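PDB 3CDX: Succinylglutamatedesuccinylase/aspartoacylase from Rhodobacter sphaeroides 2.4.1, which probably hydrolyses carbon-nitrogen bonds in linear amides, as a metal-dependent member of the succinylglutamate desuccinylase/aspartoacylase family, and binds a calcium ion in this crystal. Local coordinates for residues I317-A322 with V335-Y340; E292-I297 with L310-D315. All coordinates share one frame; numbering follows the deposited sequence.

Interaction 1 (I317-A322 with V335-Y340); sequences IVWFGA and VVMEDY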
loop_
_atom_site.group_PDB
_atom_site.type_symbol
_atom_site.label_atom_id
_atom_site.label_comp_id
_atom_site.label_asym_id
_atom_site.label_seq_id
_atom_site.Cartn_x
_atom_site.Cartn_y
_atom_site.Cartn_z
ATOM N N ILE A 317 8.572 30.681 26.628
ATOM C CA ILE A 317 8.198 31.038 25.256
ATOM C C ILE A 317 7.966 29.702 24.513
ATOM O O ILE A 317 8.738 28.735 24.686
ATOM C CB ILE A 317 9.330 31.873 24.602
ATOM C CG1 ILE A 317 9.618 33.103 25.470
ATOM C CG2 ILE A 317 9.040 32.266 23.096
ATOM C CD1 ILE A 317 10.560 34.091 24.854
ATOM N N VAL A 318 6.876 29.617 23.748
ATOM C CA VAL A 318 6.617 28.422 22.948
ATOM C C VAL A 318 7.727 28.270 21.904
ATOM O O VAL A 318 7.977 29.165 21.101
ATOM C CB VAL A 318 5.177 28.397 22.315
ATOM C CG1 VAL A 318 4.931 27.107 21.526
ATOM C CG2 VAL A 318 4.118 28.506 23.433
ATOM N N TRP A 319 8.413 27.134 21.953
ATOM C CA TRP A 319 9.486 26.858 20.997
ATOM C C TRP A 319 8.976 26.037 19.799
ATOM O O TRP A 319 9.215 26.430 18.641
ATOM C CB TRP A 319 10.634 26.129 21.678
ATOM C CG TRP A 319 11.783 25.800 20.759
ATOM C CD1 TRP A 319 12.256 26.549 19.708
ATOM C CD2 TRP A 319 12.582 24.628 20.800
ATOM N NE1 TRP A 319 13.321 25.920 19.118
ATOM C CE2 TRP A 319 13.524 24.724 19.757
ATOM C CE3 TRP A 319 12.599 23.498 21.625
ATOM C CZ2 TRP A 319 14.487 23.748 19.536
ATOM C CZ3 TRP A 319 13.554 22.505 21.382
ATOM C CH2 TRP A 319 14.481 22.642 20.346
ATOM N N PHE A 320 8.337 24.893 20.121
ATOM C CA PHE A 320 7.561 24.049 19.197
ATOM C C PHE A 320 6.090 24.158 19.524
ATOM O O PHE A 320 5.691 24.017 20.685
ATOM C CB PHE A 320 7.943 22.563 19.297
ATOM C CG PHE A 320 9.185 22.183 18.542
ATOM C CD1 PHE A 320 10.251 23.054 18.425
ATOM C CD2 PHE A 320 9.292 20.908 17.940
ATOM C CE1 PHE A 320 11.412 22.689 17.699
ATOM C CE2 PHE A 320 10.447 20.549 17.207
ATOM C CZ PHE A 320 11.504 21.442 17.108
ATOM N N GLY A 321 5.284 24.356 18.486
ATOM C CA GLY A 321 3.834 24.454 18.627
ATOM C C GLY A 321 3.151 23.417 17.777
ATOM O O GLY A 321 3.709 22.987 16.744
ATOM N N ALA A 322 1.949 23.041 18.200
ATOM C CA ALA A 322 1.131 22.017 17.532
ATOM C C ALA A 322 1.205 22.096 15.994
ATOM O O ALA A 322 1.113 23.180 15.421
ATOM C CB ALA A 322 -0.299 22.125 17.989
ATOM N N VAL A 335 6.180 22.564 23.344
ATOM C CA VAL A 335 7.393 22.466 24.122
ATOM C C VAL A 335 7.767 23.916 24.417
ATOM O O VAL A 335 7.904 24.742 23.493
ATOM C CB VAL A 335 8.522 21.799 23.339
ATOM C CG1 VAL A 335 9.784 21.657 24.240
ATOM C CG2 VAL A 335 8.073 20.442 22.792
ATOM N N VAL A 336 7.905 24.203 25.710
ATOM C CA VAL A 336 8.225 25.562 26.202
ATOM C C VAL A 336 9.721 25.677 26.547
ATOM O O VAL A 336 10.300 24.779 27.206
ATOM C CB VAL A 336 7.314 25.894 27.420
ATOM C CG1 VAL A 336 7.581 27.296 28.003
ATOM C CG2 VAL A 336 5.845 25.732 27.002
ATOM N N MET A 337 10.343 26.749 26.072
ATOM C CA MET A 337 11.736 27.052 26.370
ATOM C C MET A 337 11.745 28.172 27.408
ATOM O O MET A 337 10.783 28.895 27.488
ATOM C CB MET A 337 12.521 27.429 25.112
ATOM C CG MET A 337 12.081 28.687 24.354
ATOM S SD MET A 337 12.956 28.922 22.776
ATOM C CE MET A 337 12.042 30.359 22.289
ATOM N N GLU A 338 12.819 28.283 28.197
ATOM C CA GLU A 338 12.968 29.272 29.285
ATOM C C GLU A 338 14.366 29.865 29.134
ATOM O O GLU A 338 15.206 29.263 28.455
ATOM C CB GLU A 338 12.790 28.606 30.672
ATOM C CG GLU A 338 13.852 27.533 31.060
ATOM C CD GLU A 338 13.514 26.685 32.311
ATOM O OE1 GLU A 338 12.763 27.158 33.207
ATOM O OE2 GLU A 338 14.018 25.516 32.417
ATOM N N ASP A 339 14.608 31.045 29.726
ATOM C CA ASP A 339 15.933 31.700 29.700
ATOM C C ASP A 339 16.995 30.712 30.131
ATOM O O ASP A 339 16.774 29.911 31.062
ATOM C CB ASP A 339 15.997 32.901 30.657
ATOM C CG ASP A 339 15.235 34.119 30.142
ATOM O OD1 ASP A 339 14.904 34.175 28.934
ATOM O OD2 ASP A 339 14.985 35.046 30.949
ATOM N N TYR A 340 18.132 30.781 29.449
ATOM C CA TYR A 340 19.271 29.925 29.702
ATOM C C TYR A 340 19.967 30.247 31.022
ATOM O O TYR A 340 20.246 31.408 31.306
ATOM C CB TYR A 340 20.298 30.074 28.585
ATOM C CG TYR A 340 21.524 29.202 28.745
ATOM C CD1 TYR A 340 21.454 27.810 28.549
ATOM C CD2 TYR A 340 22.760 29.758 29.098
ATOM C CE1 TYR A 340 22.592 26.993 28.700
ATOM C CE2 TYR A 340 23.905 28.944 29.256
ATOM C CZ TYR A 340 23.813 27.573 29.049
ATOM O OH TYR A 340 24.932 26.794 29.196
#
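M337 lies between I317 and W319 on one face of the antiparallel pair of strands 316-322 and 332-339. Its CG takes the crowded position between backbone N and carbonyl carbon (chi1 63°), and the extended chain beyond brings the methyl CE to 3.6 Å from I317 CG2. M337 SD makes an oblique Met-aromatic contact with W319, 4.4 Å from the centroid of its five-membered ring and 38° off the normal. An alanine at M337 would probably cost W319 its sulfur contact and leave I317 CG2 without the methyl that packs on it. W319 NE1 bonds to S160 OG. W319 and F320 both face V335, a classic beta bulge. V335 O accepts from W319 N at 2.9 Å and only weakly from F320 N. V335 N donates to F320 O. V335 CG1 lies at the indole edge, near its plane. F320 CE1 lies over the centre of one indole face, 3.6 Å above its plane. This end is buried, whereas I317 is partly exposed. There M337 N binds I317 O at 2.9 Å, and I317 N binds M337 O. D339, farther along, is exposed and pairs with R259. Backbone bonds thus set the register, while sulfur and apolar contacts fill one face.

Interaction 2 (E292-I297 with L310-D315); sequences ETAGWI and LLYRRD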
loop_
_atom_site.group_PDB
_atom_site.type_symbol
_atom_site.label_atom_id
_atom_site.label_comp_id
_atom_site.label_asym_id
_atom_site.label_seq_id
_atom_site.Cartn_x
_atom_site.Cartn_y
_atom_site.Cartn_z
ATOM N N GLU A 292 -1.728 28.073 32.956
ATOM C CA GLU A 292 -2.672 28.610 32.004
ATOM C C GLU A 292 -2.983 27.655 30.834
ATOM O O GLU A 292 -2.214 26.744 30.533
ATOM C CB GLU A 292 -2.223 29.991 31.543
ATOM C CG GLU A 292 -1.335 30.049 30.300
ATOM C CD GLU A 292 -0.868 31.493 30.027
ATOM O OE1 GLU A 292 -1.133 32.359 30.911
ATOM O OE2 GLU A 292 -0.267 31.772 28.959
ATOM N N THR A 293 -4.128 27.883 30.194
ATOM C CA THR A 293 -4.662 27.007 29.148
ATOM C C THR A 293 -3.765 26.946 27.905
ATOM O O THR A 293 -3.414 27.972 27.328
ATOM C CB THR A 293 -6.119 27.391 28.790
ATOM O OG1 THR A 293 -6.917 27.281 29.976
ATOM C CG2 THR A 293 -6.718 26.435 27.748
ATOM N N ALA A 294 -3.364 25.727 27.536
ATOM C CA ALA A 294 -2.536 25.520 26.329
ATOM C C ALA A 294 -3.407 25.257 25.083
ATOM O O ALA A 294 -2.987 25.569 23.948
ATOM C CB ALA A 294 -1.511 24.401 26.541
ATOM N N GLY A 295 -4.617 24.747 25.314
ATOM C CA GLY A 295 -5.581 24.437 24.259
ATOM C C GLY A 295 -6.465 23.310 24.725
ATOM O O GLY A 295 -6.430 22.958 25.905
ATOM N N TRP A 296 -7.261 22.758 23.809
ATOM C CA TRP A 296 -8.302 21.769 24.098
ATOM C C TRP A 296 -8.310 20.678 23.032
ATOM O O TRP A 296 -8.157 20.951 21.828
ATOM C CB TRP A 296 -9.713 22.416 24.074
ATOM C CG TRP A 296 -9.928 23.538 25.022
ATOM C CD1 TRP A 296 -10.404 23.443 26.309
ATOM C CD2 TRP A 296 -9.673 24.927 24.785
ATOM N NE1 TRP A 296 -10.465 24.698 26.879
ATOM C CE2 TRP A 296 -10.016 25.623 25.975
ATOM C CE3 TRP A 296 -9.204 25.660 23.675
ATOM C CZ2 TRP A 296 -9.906 27.009 26.087
ATOM C CZ3 TRP A 296 -9.069 27.013 23.784
ATOM C CH2 TRP A 296 -9.421 27.692 24.984
ATOM N N ILE A 297 -8.522 19.446 23.479
ATOM C CA ILE A 297 -8.681 18.348 22.544
ATOM C C ILE A 297 -10.171 18.125 22.414
ATOM O O ILE A 297 -10.832 17.786 23.410
ATOM C CB ILE A 297 -8.030 17.063 23.052
ATOM C CG1 ILE A 297 -6.504 17.214 23.138
ATOM C CG2 ILE A 297 -8.501 15.885 22.220
ATOM C CD1 ILE A 297 -5.779 15.967 23.752
ATOM N N LEU A 310 -6.004 21.266 28.166
ATOM C CA LEU A 310 -4.575 21.035 28.525
ATOM C C LEU A 310 -3.953 22.303 29.065
ATOM O O LEU A 310 -4.253 23.381 28.558
ATOM C CB LEU A 310 -3.724 20.593 27.303
ATOM C CG LEU A 310 -4.205 19.363 26.512
ATOM C CD1 LEU A 310 -3.151 18.809 25.569
ATOM C CD2 LEU A 310 -4.717 18.263 27.456
ATOM N N LEU A 311 -3.053 22.174 30.049
ATOM C CA LEU A 311 -2.369 23.335 30.641
ATOM C C LEU A 311 -0.866 23.292 30.394
ATOM O O LEU A 311 -0.284 22.212 30.405
ATOM C CB LEU A 311 -2.609 23.401 32.165
ATOM C CG LEU A 311 -4.039 23.226 32.685
ATOM C CD1 LEU A 311 -4.020 23.251 34.232
ATOM C CD2 LEU A 311 -4.956 24.305 32.117
ATOM N N TYR A 312 -0.256 24.448 30.170
ATOM C CA TYR A 312 1.193 24.597 30.277
ATOM C C TYR A 312 1.629 24.392 31.740
ATOM O O TYR A 312 0.892 24.742 32.664
ATOM C CB TYR A 312 1.656 26.009 29.866
ATOM C CG TYR A 312 1.324 26.449 28.455
ATOM C CD1 TYR A 312 2.015 25.947 27.346
ATOM C CD2 TYR A 312 0.322 27.390 28.229
ATOM C CE1 TYR A 312 1.693 26.376 26.020
ATOM C CE2 TYR A 312 0.000 27.815 26.940
ATOM C CZ TYR A 312 0.676 27.304 25.850
ATOM O OH TYR A 312 0.336 27.760 24.591
ATOM N N ARG A 313 2.839 23.863 31.924
ATOM C CA ARG A 313 3.402 23.599 33.244
ATOM C C ARG A 313 4.777 24.247 33.434
ATOM O O ARG A 313 5.521 23.881 34.359
ATOM C CB ARG A 313 3.489 22.087 33.488
ATOM C CG ARG A 313 2.159 21.370 33.448
ATOM C CD ARG A 313 1.275 21.912 34.533
ATOM N NE ARG A 313 0.064 21.118 34.696
ATOM C CZ ARG A 313 -0.954 21.486 35.462
ATOM N NH1 ARG A 313 -0.882 22.641 36.128
ATOM N NH2 ARG A 313 -2.033 20.705 35.565
ATOM N N ARG A 314 5.112 25.200 32.565
ATOM C CA ARG A 314 6.293 26.036 32.714
ATOM C C ARG A 314 6.020 27.425 32.159
ATOM O O ARG A 314 5.383 27.534 31.099
ATOM C CB ARG A 314 7.475 25.460 31.898
ATOM C CG ARG A 314 8.025 24.108 32.349
ATOM C CD ARG A 314 8.520 24.138 33.792
ATOM N NE ARG A 314 9.764 24.883 33.987
ATOM C CZ ARG A 314 10.505 24.822 35.099
ATOM N NH1 ARG A 314 10.128 24.055 36.133
ATOM N NH2 ARG A 314 11.618 25.546 35.190
ATOM N N ASP A 315 6.506 28.477 32.843
ATOM C CA ASP A 315 6.579 29.814 32.239
ATOM C C ASP A 315 7.664 29.786 31.159
ATOM O O ASP A 315 8.647 29.049 31.288
ATOM C CB ASP A 315 6.940 30.908 33.259
ATOM C CG ASP A 315 5.984 30.962 34.463
ATOM O OD1 ASP A 315 4.887 30.376 34.429
ATOM O OD2 ASP A 315 6.346 31.604 35.468
HETATM O O HOH W 1 -0.788 26.235 22.963
#
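Y312 and A294 meet ring to methyl. A294 CB stands 3.6 Å from the centroid of the tyrosine ring, over its centre and 6° off the normal, a CH-pi contact. Farther round the ring, Y312 CE2 comes to 3.4 Å from T293 O, obliquely, and CD2 packs on E292 CG.

The backbone of Y312 is held too. Its N donates to E292 O at 3.0 Å. The same oxygen takes a CA-H...O contact from L311 CA.

The other two direct bonds flank L310. A294 N donates to L310 O at 2.7 Å. L310 N returns a nearly straight bond to G295 O at 2.9 Å. A294 and G295 thus both face L310, a classic beta bulge in the hairpin of strands 293-298 and 308-311. This hairpin forms one side of a four-stranded antiparallel sheet, with 308-311 outermost within the chain. Strand 276-280 lies on the other side of 293-298.

A water lies between A294 O, the carbonyl oxygen of a bulge residue, and Y312 OH. Both of its distances, to A294 O and to Y312 OH, are a short 2.5 Å, and the bridge should be read with caution. T281 OG1 bonds to T293 O and, weakly, to A294 O.

T293 OG1 is satisfied by E309 OE2 from just before L310. T293 CG2 lies over one face of the W296 ring, toward its rim. On the other strand, L311 CD2 packs 4.0 Å from T293 CA. The carboxylate of E292 is turned 62° from the ring plane of Y312, and its OE2 accepts weakly from R289 N.

Interaction 2 closes before interaction 1 opens, and their centres lie about 12 Å apart. Strand 308-311 of interaction 2 is followed in the chain by strand 316-322 of interaction 1. They touch directly. R314 NH2 makes a salt bridge to E338 OE1 at 2.8 Å. V336 CG2 packs 3.9 Å from Y312 CD1, and V336 CG1 packs on the backbone of R314 and D315. Interaction 1 is nearer the metal site formed by H63, E66 and H149. The side chain of F320 is about 8 Å from the bound calcium ion and about 7 Å from that of H149. F320 also meets W38 of a second subunit. Interaction 2 lies away from the metal site.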